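Local structure of microcompartments protein (Halothece sp. PCC 7418, 5VGU) at residues E10-P15 / G39-T44; V30-Y35 / F43-R48. The protein is CcmK4, a BMC-domain protein whose hexamers probably tile the wall of the beta-carboxysome shell. All blocks are in the same frame, centred on the assembly; numbering follows the deposited sequence.

Both interactions use strand 42-49, which lies between strands 5-12 and 30-39 in the antiparallel sheet of the BMC domain, and they share Phe-43 and Thr-44. Interaction 1 ties this strand to strand 5-12, its centre about 13 Å from that of the chain, where Glu-10 bonds to a neighbouring subunit; interaction 2 pairs it with strand 30-39, its centre about 3 Å from the chain centre, and also touches a neighbouring subunit. Both are largely buried, yet their chemistry differs. At 10-15/39-44 a salt bridge, a lysine bond to a turn and two phenylalanine rings add to the strand bonds, whereas 30-35/43-48 rests on main-chain bonds and aliphatic branches, interrupted by a beta bulge.

Interaction 1 (E10-P15 / G39-T44); sequences ETKGFP and GSARFT
Glu-10, Thr-11 and Lys-12 run antiparallel to Arg-42, Phe-43 and Thr-44, the short strand axes inclined at 159°, and so join the two central strands of the BMC-domain sheet. Thr-11 and Phe-43 exchange two main-chain bonds, Thr-11 N to Phe-43 O at 2.9 Å and Phe-43 N to Thr-11 O, and a third carries the pairing past the strand end, from Gly-13 N to Ala-41 O at 2.7 Å. The tight part lies on the two faces of this ladder. On the face of Glu-10 and Arg-42, the glutamate chain is extended beyond CG, which stands anti to the backbone N (chi1 -175°). It crosses the arginine at about a right angle, and Arg-42 grips Glu-10 OE2 side-on with NE and NH2, Arg-42 NH2 to Glu-10 OE2 being 2.7 Å. NE takes the anti lone pair of that oxygen, while NH2 comes from above the carboxylate plane. Glu-10 OE1 accepts Thr-44 OG1 at 2.9 Å, also from above that plane, so three bonds fix the carboxylate's rotation. On the face of Thr-11 and Phe-43, Phe-14 turns its edge to the Phe-43 ring face in a T-shaped stack, centroids 5.4 Å apart and planes at 78°, and Phe-14 CB lies over the same face as a CH-pi contact. The looser side is the type I' turn from Gly-39 to Arg-42, where Lys-12 and Ser-40 are partly exposed. Lys-12, bent at chi2, crosses Arg-42 and reaches the turn, where Lys-12 NZ donates to Ser-40 O at 2.8 Å. Glu-10 OE1 also accepts Phe-14 N of a neighbouring subunit at the hexamer interface. Strand 72-79 flanks strand 5-12 on its other edge, strand 30-39 borders Thr-44, and Val-17 of helix 14-27 packs against Thr-11 and Phe-43.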
loop_
_atom_site.group_PDB
_atom_site.type_symbol
_atom_site.label_atom_id
_atom_site.label_comp_id
_atom_site.label_asym_id
_atom_site.label_seq_id
_atom_site.Cartn_x
_atom_site.Cartn_y
_atom_site.Cartn_z
ATOM N N GLU A 10 5.700 2.601 -17.366
ATOM C CA GLU A 10 5.851 2.375 -15.938
ATOM C C GLU A 10 7.325 2.201 -15.607
ATOM O O GLU A 10 8.022 1.419 -16.266
ATOM C CB GLU A 10 5.022 1.138 -15.520
ATOM C CG GLU A 10 4.966 0.817 -14.050
ATOM C CD GLU A 10 3.948 -0.282 -13.749
ATOM O OE1 GLU A 10 2.792 -0.157 -14.206
ATOM O OE2 GLU A 10 4.314 -1.253 -13.046
ATOM N N THR A 11 7.799 2.936 -14.590
ATOM C CA THR A 11 9.195 2.895 -14.168
ATOM C C THR A 11 9.318 2.413 -12.730
ATOM O O THR A 11 8.387 2.501 -11.929
ATOM C CB THR A 11 9.867 4.275 -14.263
ATOM O OG1 THR A 11 9.234 5.198 -13.360
ATOM C CG2 THR A 11 9.789 4.846 -15.675
ATOM N N LYS A 12 10.511 1.933 -12.400
ATOM C CA LYS A 12 10.911 1.786 -11.011
ATOM C C LYS A 12 11.429 3.140 -10.541
ATOM O O LYS A 12 12.417 3.651 -11.082
ATOM C CB LYS A 12 11.983 0.705 -10.876
ATOM C CG LYS A 12 12.329 0.331 -9.429
ATOM C CD LYS A 12 11.201 -0.449 -8.768
ATOM C CE LYS A 12 11.703 -1.210 -7.556
ATOM N NZ LYS A 12 10.719 -2.248 -7.125
ATOM N N GLY A 13 10.756 3.722 -9.554
ATOM C CA GLY A 13 11.128 5.021 -9.013
ATOM C C GLY A 13 10.393 6.156 -9.697
ATOM O O GLY A 13 10.060 6.103 -10.883
ATOM N N PHE A 14 10.154 7.223 -8.925
ATOM C CA PHE A 14 9.419 8.373 -9.418
ATOM C C PHE A 14 10.274 9.223 -10.359
ATOM O O PHE A 14 9.769 9.679 -11.394
ATOM C CB PHE A 14 8.899 9.200 -8.236
ATOM C CG PHE A 14 8.168 10.439 -8.654
ATOM C CD1 PHE A 14 6.841 10.387 -9.040
ATOM C CD2 PHE A 14 8.839 11.653 -8.733
ATOM C CE1 PHE A 14 6.184 11.545 -9.469
ATOM C CE2 PHE A 14 8.186 12.800 -9.143
ATOM C CZ PHE A 14 6.864 12.746 -9.507
ATOM N N PRO A 15 11.562 9.455 -10.055
ATOM C CA PRO A 15 12.373 10.289 -10.961
ATOM C C PRO A 15 12.342 9.805 -12.407
ATOM O O PRO A 15 12.245 10.629 -13.330
ATOM C CB PRO A 15 13.777 10.216 -10.317
ATOM C CG PRO A 15 13.481 10.061 -8.827
ATOM C CD PRO A 15 12.302 9.094 -8.831
ATOM N N GLY A 39 2.528 0.703 -6.515
ATOM C CA GLY A 39 3.130 -0.076 -5.459
ATOM C C GLY A 39 4.532 -0.530 -5.826
ATOM O O GLY A 39 4.939 -0.534 -6.991
ATOM N N SER A 40 5.283 -0.901 -4.788
ATOM C CA SER A 40 6.660 -1.378 -4.939
ATOM C C SER A 40 7.548 -0.348 -5.632
ATOM O O SER A 40 8.445 -0.696 -6.404
ATOM C CB SER A 40 6.694 -2.707 -5.686
ATOM O OG SER A 40 6.083 -3.698 -4.886
ATOM N N ALA A 41 7.299 0.926 -5.338
ATOM C CA ALA A 41 8.028 2.062 -5.891
ATOM C C ALA A 41 7.949 2.115 -7.407
ATOM O O ALA A 41 8.817 2.709 -8.047
ATOM C CB ALA A 41 9.496 2.080 -5.439
ATOM N N ARG A 42 6.919 1.518 -8.002
ATOM C CA ARG A 42 6.675 1.657 -9.432
ATOM C C ARG A 42 5.590 2.708 -9.673
ATOM O O ARG A 42 4.652 2.859 -8.874
ATOM C CB ARG A 42 6.320 0.303 -10.044
ATOM C CG ARG A 42 7.595 -0.534 -10.198
ATOM C CD ARG A 42 7.353 -1.986 -10.499
ATOM N NE ARG A 42 6.560 -2.195 -11.705
ATOM C CZ ARG A 42 6.673 -3.264 -12.481
ATOM N NH1 ARG A 42 7.563 -4.210 -12.201
ATOM N NH2 ARG A 42 5.909 -3.389 -13.541
ATOM N N PHE A 43 5.772 3.478 -10.747
ATOM C CA PHE A 43 4.904 4.590 -11.101
ATOM C C PHE A 43 4.539 4.448 -12.572
ATOM O O PHE A 43 5.396 4.133 -13.403
ATOM C CB PHE A 43 5.576 5.932 -10.855
ATOM C CG PHE A 43 5.838 6.223 -9.394
ATOM C CD1 PHE A 43 6.952 5.722 -8.764
ATOM C CD2 PHE A 43 4.944 6.976 -8.668
ATOM C CE1 PHE A 43 7.184 5.969 -7.428
ATOM C CE2 PHE A 43 5.184 7.251 -7.321
ATOM C CZ PHE A 43 6.299 6.742 -6.710
ATOM N N THR A 44 3.262 4.650 -12.878
ATOM C CA THR A 44 2.725 4.547 -14.228
ATOM C C THR A 44 2.289 5.925 -14.697
ATOM O O THR A 44 1.617 6.644 -13.957
ATOM C CB THR A 44 1.507 3.595 -14.284
ATOM O OG1 THR A 44 1.757 2.410 -13.524
ATOM C CG2 THR A 44 1.152 3.221 -15.698
#

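Interaction 2 (V30-Y35 / F43-R48); sequences VTLVGY and FTIIIR
Four main-chain hydrogen bonds join Val-30 to Tyr-35 with the antiparallel run Phe-43 to Arg-48. Thr-31 and Arg-48 exchange two of them: Thr-31 N reaches Arg-48 O at 2.9 Å with an N-H...O angle of 172°, and Arg-48 N returns to Thr-31 O. Further along, Val-33 N donates to Ile-46 O at 2.9 Å, but Ile-46 N bonds to Gly-34 O, longer at 3.1 Å and from above the carbonyl plane. The same residue, Ile-46, thus serves both Val-33 and Gly-34, and the register slips by one. This is a beta bulge, placed within the hairpin that supplies the BMC-domain sheet with an outer strand, 30-39, and the strand next to it, 42-49; Val-33, with psi at -21°, is where the backbone leaves the extended form. Aliphatic contacts divide between the faces. On the face of Leu-32, Ile-45 and Ile-47, Leu-32 CD1 lies across Ile-45 CB at 3.9 Å, crossing it at about a right angle, and Tyr-35 CB meets Ile-45 CG2 at 3.8 Å. Helix 14-27 covers both isoleucines here. On the other side, Val-33 CG2 touches Ile-46 CG2, while its CG1 rests on Arg-48 CG, each at 3.7 Å. Aromatic contact is slight: Tyr-35 and Phe-43 lie side by side, meeting edge to edge through CE2 and CD2. Among polar groups, a water bridges Thr-31 OG1 and Arg-48 O, donating to the latter, and the bent Arg-48 chain carries its guanidinium away from strand 30-39 to Glu-87 and the carbonyl of Ile-92.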
loop_
_atom_site.group_PDB
_atom_site.type_symbol
_atom_site.label_atom_id
_atom_site.label_comp_id
_atom_site.label_asym_id
_atom_site.label_seq_id
_atom_site.Cartn_x
_atom_site.Cartn_y
_atom_site.Cartn_z
ATOM N N VAL A 30 1.022 15.325 -27.521
ATOM C CA VAL A 30 0.285 14.439 -26.636
ATOM C C VAL A 30 0.005 15.167 -25.333
ATOM O O VAL A 30 0.664 16.152 -24.985
ATOM C CB VAL A 30 1.048 13.127 -26.363
ATOM C CG1 VAL A 30 1.328 12.398 -27.666
ATOM C CG2 VAL A 30 2.363 13.377 -25.607
ATOM N N THR A 31 -0.978 14.643 -24.603
ATOM C CA THR A 31 -1.376 15.148 -23.298
ATOM C C THR A 31 -1.103 14.072 -22.252
ATOM O O THR A 31 -1.562 12.928 -22.390
ATOM C CB THR A 31 -2.866 15.510 -23.268
ATOM O OG1 THR A 31 -3.176 16.474 -24.286
ATOM C CG2 THR A 31 -3.252 16.055 -21.915
ATOM N N LEU A 32 -0.378 14.446 -21.207
ATOM C CA LEU A 32 -0.247 13.612 -20.026
ATOM C C LEU A 32 -1.527 13.769 -19.224
ATOM O O LEU A 32 -1.869 14.885 -18.829
ATOM C CB LEU A 32 0.974 14.038 -19.211
ATOM C CG LEU A 32 1.183 13.333 -17.876
ATOM C CD1 LEU A 32 1.577 11.877 -18.071
ATOM C CD2 LEU A 32 2.262 14.133 -17.089
ATOM N N VAL A 33 -2.272 12.679 -19.042
ATOM C CA VAL A 33 -3.575 12.772 -18.390
ATOM C C VAL A 33 -3.563 12.316 -16.930
ATOM O O VAL A 33 -4.454 12.717 -16.161
ATOM C CB VAL A 33 -4.652 12.001 -19.192
ATOM C CG1 VAL A 33 -4.720 12.520 -20.612
ATOM C CG2 VAL A 33 -4.432 10.510 -19.188
ATOM N N GLY A 34 -2.591 11.514 -16.518
ATOM C CA GLY A 34 -2.587 11.026 -15.146
ATOM C C GLY A 34 -1.400 10.128 -14.876
ATOM O O GLY A 34 -0.605 9.808 -15.771
ATOM N N TYR A 35 -1.262 9.766 -13.600
ATOM C CA TYR A 35 -0.253 8.812 -13.169
ATOM C C TYR A 35 -0.842 7.940 -12.068
ATOM O O TYR A 35 -1.844 8.293 -11.428
ATOM C CB TYR A 35 1.038 9.505 -12.680
ATOM C CG TYR A 35 1.039 9.977 -11.227
ATOM C CD1 TYR A 35 0.266 11.065 -10.836
ATOM C CD2 TYR A 35 1.836 9.355 -10.260
ATOM C CE1 TYR A 35 0.272 11.519 -9.521
ATOM C CE2 TYR A 35 1.849 9.802 -8.937
ATOM C CZ TYR A 35 1.058 10.875 -8.575
ATOM O OH TYR A 35 1.048 11.339 -7.265
ATOM N N PHE A 43 5.772 3.478 -10.747
ATOM C CA PHE A 43 4.904 4.590 -11.101
ATOM C C PHE A 43 4.539 4.448 -12.572
ATOM O O PHE A 43 5.396 4.133 -13.403
ATOM C CB PHE A 43 5.576 5.932 -10.855
ATOM C CG PHE A 43 5.838 6.223 -9.394
ATOM C CD1 PHE A 43 6.952 5.722 -8.764
ATOM C CD2 PHE A 43 4.944 6.976 -8.668
ATOM C CE1 PHE A 43 7.184 5.969 -7.428
ATOM C CE2 PHE A 43 5.184 7.251 -7.321
ATOM C CZ PHE A 43 6.299 6.742 -6.710
ATOM N N THR A 44 3.262 4.650 -12.878
ATOM C CA THR A 44 2.725 4.547 -14.228
ATOM C C THR A 44 2.289 5.925 -14.697
ATOM O O THR A 44 1.617 6.644 -13.957
ATOM C CB THR A 44 1.507 3.595 -14.284
ATOM O OG1 THR A 44 1.757 2.410 -13.524
ATOM C CG2 THR A 44 1.152 3.221 -15.698
ATOM N N ILE A 45 2.609 6.283 -15.939
ATOM C CA ILE A 45 2.064 7.502 -16.522
ATOM C C ILE A 45 1.275 7.128 -17.771
ATOM O O ILE A 45 1.553 6.118 -18.420
ATOM C CB ILE A 45 3.138 8.558 -16.846
ATOM C CG1 ILE A 45 4.328 7.934 -17.608
ATOM C CG2 ILE A 45 3.586 9.259 -15.552
ATOM C CD1 ILE A 45 5.333 8.948 -18.093
ATOM N N ILE A 46 0.295 7.971 -18.106
ATOM C CA ILE A 46 -0.641 7.731 -19.200
ATOM C C ILE A 46 -0.701 8.989 -20.057
ATOM O O ILE A 46 -0.981 10.086 -19.555
ATOM C CB ILE A 46 -2.049 7.361 -18.698
ATOM C CG1 ILE A 46 -1.997 6.093 -17.824
ATOM C CG2 ILE A 46 -2.987 7.141 -19.867
ATOM C CD1 ILE A 46 -1.862 6.392 -16.371
ATOM N N ILE A 47 -0.500 8.825 -21.355
ATOM C CA ILE A 47 -0.630 9.928 -22.292
ATOM C C ILE A 47 -1.720 9.571 -23.294
ATOM O O ILE A 47 -2.007 8.399 -23.532
ATOM C CB ILE A 47 0.680 10.275 -23.041
ATOM C CG1 ILE A 47 1.238 9.044 -23.761
ATOM C CG2 ILE A 47 1.708 10.843 -22.096
ATOM C CD1 ILE A 47 2.374 9.349 -24.725
ATOM N N ARG A 48 -2.318 10.608 -23.880
ATOM C CA ARG A 48 -3.291 10.467 -24.953
ATOM C C ARG A 48 -2.917 11.381 -26.106
ATOM O O ARG A 48 -2.362 12.469 -25.910
ATOM C CB ARG A 48 -4.700 10.823 -24.499
ATOM C CG ARG A 48 -5.214 9.989 -23.310
ATOM C CD ARG A 48 -5.407 8.497 -23.659
ATOM N NE ARG A 48 -6.416 8.304 -24.687
ATOM C CZ ARG A 48 -7.727 8.233 -24.490
ATOM N NH1 ARG A 48 -8.253 8.328 -23.277
ATOM N NH2 ARG A 48 -8.530 8.086 -25.536
HETATM O O HOH W 1 -3.622 15.309 -26.730
#